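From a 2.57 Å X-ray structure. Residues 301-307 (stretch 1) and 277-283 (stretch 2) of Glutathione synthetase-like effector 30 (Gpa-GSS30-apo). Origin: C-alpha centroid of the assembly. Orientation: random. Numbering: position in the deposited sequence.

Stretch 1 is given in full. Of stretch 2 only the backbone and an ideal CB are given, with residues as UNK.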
ATOM      1  N   ILE A 301      11.166  21.219 -23.440  1.00 46.79           N
ATOM      2  CA  ILE A 301       9.829  21.730 -23.166  1.00 47.40           C
ATOM      3  C   ILE A 301       8.764  20.649 -23.361  1.00 47.25           C
ATOM      4  O   ILE A 301       8.855  19.868 -24.281  1.00 46.64           O
ATOM      5  CB  ILE A 301       9.603  22.976 -24.033  1.00 49.25           C
ATOM      6  CG1 ILE A 301      10.439  24.139 -23.469  1.00 49.65           C
ATOM      7  CG2 ILE A 301       8.134  23.367 -24.103  1.00 50.14           C
ATOM      8  CD1 ILE A 301      11.080  24.943 -24.549  1.00 51.42           C
ATOM      9  N   LEU A 302       7.775  20.623 -22.467  1.00 48.56           N
ATOM     10  CA  LEU A 302       6.687  19.655 -22.462  1.00 49.88           C
ATOM     11  C   LEU A 302       5.401  20.383 -22.785  1.00 52.65           C
ATOM     12  O   LEU A 302       5.098  21.376 -22.151  1.00 52.94           O
ATOM     13  CB  LEU A 302       6.567  19.002 -21.082  1.00 49.47           C
ATOM     14  CG  LEU A 302       5.342  18.112 -20.798  1.00 49.92           C
ATOM     15  CD1 LEU A 302       5.462  16.757 -21.470  1.00 50.16           C
ATOM     16  CD2 LEU A 302       5.142  17.941 -19.309  1.00 49.18           C
ATOM     17  N   ASP A 303       4.644  19.867 -23.759  1.00 56.34           N
ATOM     18  CA  ASP A 303       3.401  20.491 -24.270  1.00 59.83           C
ATOM     19  C   ASP A 303       3.547  21.970 -24.620  1.00 62.02           C
ATOM     20  O   ASP A 303       2.672  22.789 -24.324  1.00 64.42           O
ATOM     21  CB  ASP A 303       2.272  20.327 -23.253  1.00 60.99           C
ATOM     22  CG  ASP A 303       2.075  18.897 -22.826  1.00 61.85           C
ATOM     23  OD1 ASP A 303       2.221  18.002 -23.686  1.00 64.54           O
ATOM     24  OD2 ASP A 303       1.767  18.669 -21.635  1.00 61.44           O
ATOM     25  N   ASP A 304       4.682  22.328 -25.204  1.00 62.85           N
ATOM     26  CA  ASP A 304       4.973  23.714 -25.576  1.00 64.69           C
ATOM     27  C   ASP A 304       4.870  24.760 -24.445  1.00 65.04           C
ATOM     28  O   ASP A 304       5.067  25.939 -24.712  1.00 68.12           O
ATOM     29  CB  ASP A 304       4.088  24.121 -26.753  1.00 66.39           C
ATOM     30  CG  ASP A 304       3.942  23.011 -27.781  1.00 67.18           C
ATOM     31  OD1 ASP A 304       4.839  22.841 -28.646  1.00 67.78           O
ATOM     32  OD2 ASP A 304       2.925  22.297 -27.704  1.00 68.15           O
ATOM     33  N   LYS A 305       4.626  24.337 -23.203  1.00 62.87           N
ATOM     34  CA  LYS A 305       4.354  25.251 -22.093  1.00 63.84           C
ATOM     35  C   LYS A 305       5.282  25.096 -20.858  1.00 60.80           C
ATOM     36  O   LYS A 305       5.582  26.086 -20.182  1.00 61.20           O
ATOM     37  CB  LYS A 305       2.897  25.064 -21.676  1.00 66.18           C
ATOM     38  CG  LYS A 305       2.358  26.075 -20.675  1.00 68.31           C
ATOM     39  CD  LYS A 305       0.969  25.653 -20.240  1.00 69.77           C
ATOM     40  CE  LYS A 305       0.363  26.632 -19.249  1.00 72.16           C
ATOM     41  NZ  LYS A 305      -0.834  26.061 -18.539  1.00 73.09           N
ATOM     42  N   PHE A 306       5.723  23.876 -20.557  1.00 56.76           N
ATOM     43  CA  PHE A 306       6.427  23.596 -19.313  1.00 53.56           C
ATOM     44  C   PHE A 306       7.880  23.287 -19.552  1.00 50.91           C
ATOM     45  O   PHE A 306       8.204  22.379 -20.298  1.00 48.91           O
ATOM     46  CB  PHE A 306       5.769  22.434 -18.590  1.00 52.34           C
ATOM     47  CG  PHE A 306       4.402  22.759 -18.085  1.00 53.38           C
ATOM     48  CD1 PHE A 306       4.241  23.581 -16.968  1.00 53.96           C
ATOM     49  CD2 PHE A 306       3.262  22.273 -18.734  1.00 53.92           C
ATOM     50  CE1 PHE A 306       2.969  23.906 -16.505  1.00 54.68           C
ATOM     51  CE2 PHE A 306       1.991  22.596 -18.280  1.00 54.01           C
ATOM     52  CZ  PHE A 306       1.846  23.406 -17.159  1.00 54.90           C
ATOM     53  N   VAL A 307       8.746  24.047 -18.884  1.00 49.47           N
ATOM     54  CA  VAL A 307      10.164  23.784 -18.898  1.00 47.61           C
ATOM     55  C   VAL A 307      10.404  22.595 -17.967  1.00 45.50           C
ATOM     56  O   VAL A 307       9.735  22.427 -16.958  1.00 44.67           O
ATOM     57  CB  VAL A 307      10.980  25.042 -18.526  1.00 48.24           C
ATOM     58  CG1 VAL A 307      12.472  24.781 -18.651  1.00 47.65           C
ATOM     59  CG2 VAL A 307      10.605  26.203 -19.451  1.00 49.48           C
ATOM     60  N   UNK A 277       5.954  20.818  -6.116  1.00 65.08           N
ATOM     61  CA  UNK A 277       6.666  20.626  -7.387  1.00 60.91           C
ATOM     62  C   UNK A 277       5.883  19.686  -8.300  1.00 58.94           C
ATOM     63  O   UNK A 277       5.547  18.585  -7.905  1.00 58.14           O
ATOM     64  CB  UNK A 277       8.071  20.073  -7.141  1.00 60.91           C
ATOM     65  N   UNK A 278       5.595  20.124  -9.517  1.00 59.64           N
ATOM     66  CA  UNK A 278       4.833  19.300 -10.437  1.00 59.01           C
ATOM     67  C   UNK A 278       5.765  18.244 -11.018  1.00 54.86           C
ATOM     68  O   UNK A 278       6.873  18.537 -11.451  1.00 55.15           O
ATOM     69  CB  UNK A 278       4.195  20.145 -11.542  1.00 59.01           C
ATOM     70  N   UNK A 279       5.297  17.014 -10.971  1.00 50.74           N
ATOM     71  CA  UNK A 279       5.963  15.878 -11.542  1.00 49.73           C
ATOM     72  C   UNK A 279       5.055  15.413 -12.664  1.00 48.43           C
ATOM     73  O   UNK A 279       3.877  15.192 -12.426  1.00 50.32           O
ATOM     74  CB  UNK A 279       6.236  14.781 -10.511  1.00 49.73           C
ATOM     75  N   UNK A 280       5.580  15.257 -13.869  1.00 46.00           N
ATOM     76  CA  UNK A 280       4.748  14.911 -14.997  1.00 45.85           C
ATOM     77  C   UNK A 280       5.114  13.537 -15.518  1.00 43.50           C
ATOM     78  O   UNK A 280       6.245  13.303 -15.884  1.00 43.32           O
ATOM     79  CB  UNK A 280       4.877  15.959 -16.105  1.00 45.85           C
ATOM     80  N   UNK A 281       4.151  12.624 -15.513  1.00 43.10           N
ATOM     81  CA  UNK A 281       4.369  11.231 -15.920  1.00 42.25           C
ATOM     82  C   UNK A 281       3.999  11.043 -17.373  1.00 43.87           C
ATOM     83  O   UNK A 281       2.831  11.174 -17.725  1.00 42.98           O
ATOM     84  CB  UNK A 281       3.560  10.272 -15.044  1.00 42.25           C
ATOM     85  N   UNK A 282       5.004  10.724 -18.187  1.00 45.25           N
ATOM     86  CA  UNK A 282       4.855  10.584 -19.631  1.00 47.00           C
ATOM     87  C   UNK A 282       5.518   9.261 -20.062  1.00 46.16           C
ATOM     88  O   UNK A 282       6.550   8.892 -19.498  1.00 47.10           O
ATOM     89  CB  UNK A 282       5.471  11.778 -20.364  1.00 47.00           C
ATOM     90  N   UNK A 283       4.939   8.529 -21.015  1.00 46.50           N
ATOM     91  CA  UNK A 283       5.677   7.429 -21.623  1.00 48.32           C
ATOM     92  C   UNK A 283       6.580   7.987 -22.685  1.00 51.08           C
ATOM     93  O   UNK A 283       6.396   9.112 -23.138  1.00 53.92           O
ATOM     94  CB  UNK A 283       4.737   6.374 -22.209  1.00 48.32           C
TER

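Stretch 1 is a β-hairpin: Leu 302 N donates to Phe 306 O (2.8 Å) and Phe 306 N to Leu 302 O (3.0 Å), closing a turn through Asp 303, Asp 304 and Lys 305. Leu 302, Asp 303 and Phe 306 direct their CA-to-CB bonds toward stretch 2. The closest CA atoms, those of Leu 302 and position 280, are 9.1 Å apart, and no hydrogen bond joins the stretches; contact is made by side chains.

Position 277, with phi/psi of -75/126, has nothing of stretch 1 within 5.5 Å of its ideal CB. The hairpin sets no preference here; the residue is Ile 277, which makes no contact with it.

At position 278 the CA-to-CB bond points toward stretch 1, but the ideal CB is again more than 5.5 Å from any of its atoms. A short side chain would fall short of the Phe 306 ring, whereas a long one, such as lysine, arginine, glutamine or methionine, could reach it. The deposited residue is Lys 278. Its chain, m at chi1 and t at chi2, brings NZ to 3.5 Å from Phe 306 CE1, approaching the ring obliquely; NZ is also hydrogen-bonded elsewhere in the structure.

Position 279 has extended angles (-114/127) but lies out of reach of the hairpin, which leaves the choice open. It is Cys 279.

Position 280 points its CA-to-CB bond toward the hairpin and brings its ideal CB closest to it, 3.8 Å from Leu 302 CD2. An aliphatic residue could pack against the leucine, but beyond it lie the Asp 303 carboxylate and the Phe 306 ring, so a long chain with an apolar stem and a cationic end could use all three. Arg 280 does so. Its CB packs 3.8 Å from Leu 302 CD2; the chain, m at chi1 and chi2 and between wells at chi3 (-116°), bends but continues toward the hairpin, and Leu 302 CD2 lies over one face of the guanidinium. NH2 forms a salt bridge with Asp 303 OD2 at 3.6 Å and lies 3.4 Å from Phe 306 CE2, which sits near the guanidinium plane at its edge.

Position 281 is extended and out of reach, so the hairpin does not discriminate; it holds Phe 281.

At position 282 the CA-to-CB bond again points toward stretch 1, with the ideal CB 5.1 Å from Leu 302 CD1. The apolar methyl and the remaining gap suit leucine, isoleucine or methionine. Ile 282, t at chi1 and chi2, extends its CD1 to 3.6 Å from Leu 302 CD1.

Position 283 has no neighbour in the hairpin; it holds Thr 283, whose OG1 is hydrogen-bonded elsewhere in the structure.

Stretch 2, residues 277-283: IKCRFIT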
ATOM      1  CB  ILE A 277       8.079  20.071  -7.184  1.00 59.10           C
ATOM      2  CG1 ILE A 277       8.924  21.090  -6.428  1.00 59.85           C
ATOM      3  CG2 ILE A 277       8.735  19.742  -8.527  1.00 58.51           C
ATOM      4  CD1 ILE A 277      10.200  20.515  -5.874  1.00 58.79           C
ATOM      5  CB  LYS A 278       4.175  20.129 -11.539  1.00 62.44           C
ATOM      6  CG  LYS A 278       3.091  21.083 -11.046  1.00 65.94           C
ATOM      7  CD  LYS A 278       2.823  22.220 -12.050  1.00 70.09           C
ATOM      8  CE  LYS A 278       3.893  23.308 -12.020  1.00 71.04           C
ATOM      9  NZ  LYS A 278       3.860  24.265 -13.172  1.00 72.58           N
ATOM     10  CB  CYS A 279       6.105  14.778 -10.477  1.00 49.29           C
ATOM     11  SG  CYS A 279       7.225  15.210  -9.104  1.00 49.15           S
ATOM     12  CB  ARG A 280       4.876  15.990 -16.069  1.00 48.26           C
ATOM     13  CG  ARG A 280       4.468  17.359 -15.572  1.00 49.92           C
ATOM     14  CD  ARG A 280       2.953  17.485 -15.366  1.00 52.04           C
ATOM     15  NE  ARG A 280       2.421  18.499 -16.291  1.00 55.50           N
ATOM     16  CZ  ARG A 280       1.736  18.273 -17.414  1.00 57.74           C
ATOM     17  NH1 ARG A 280       1.402  17.054 -17.818  1.00 57.84           N
ATOM     18  NH2 ARG A 280       1.375  19.303 -18.154  1.00 61.30           N
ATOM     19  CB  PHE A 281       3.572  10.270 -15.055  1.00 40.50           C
ATOM     20  CG  PHE A 281       4.218  10.011 -13.748  1.00 40.01           C
ATOM     21  CD1 PHE A 281       4.372  11.045 -12.828  1.00 39.43           C
ATOM     22  CD2 PHE A 281       4.723   8.756 -13.442  1.00 39.59           C
ATOM     23  CE1 PHE A 281       4.991  10.826 -11.623  1.00 38.48           C
ATOM     24  CE2 PHE A 281       5.341   8.530 -12.231  1.00 38.29           C
ATOM     25  CZ  PHE A 281       5.475   9.568 -11.318  1.00 38.37           C
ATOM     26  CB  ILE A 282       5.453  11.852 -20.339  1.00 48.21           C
ATOM     27  CG1 ILE A 282       4.802  12.092 -21.683  1.00 50.17           C
ATOM     28  CG2 ILE A 282       6.973  11.781 -20.521  1.00 47.98           C
ATOM     29  CD1 ILE A 282       5.378  13.287 -22.412  1.00 51.81           C
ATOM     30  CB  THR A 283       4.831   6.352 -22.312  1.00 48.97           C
ATOM     31  OG1 THR A 283       4.181   6.895 -23.456  1.00 50.66           O
ATOM     32  CG2 THR A 283       3.826   5.780 -21.386  1.00 49.53           C
TER
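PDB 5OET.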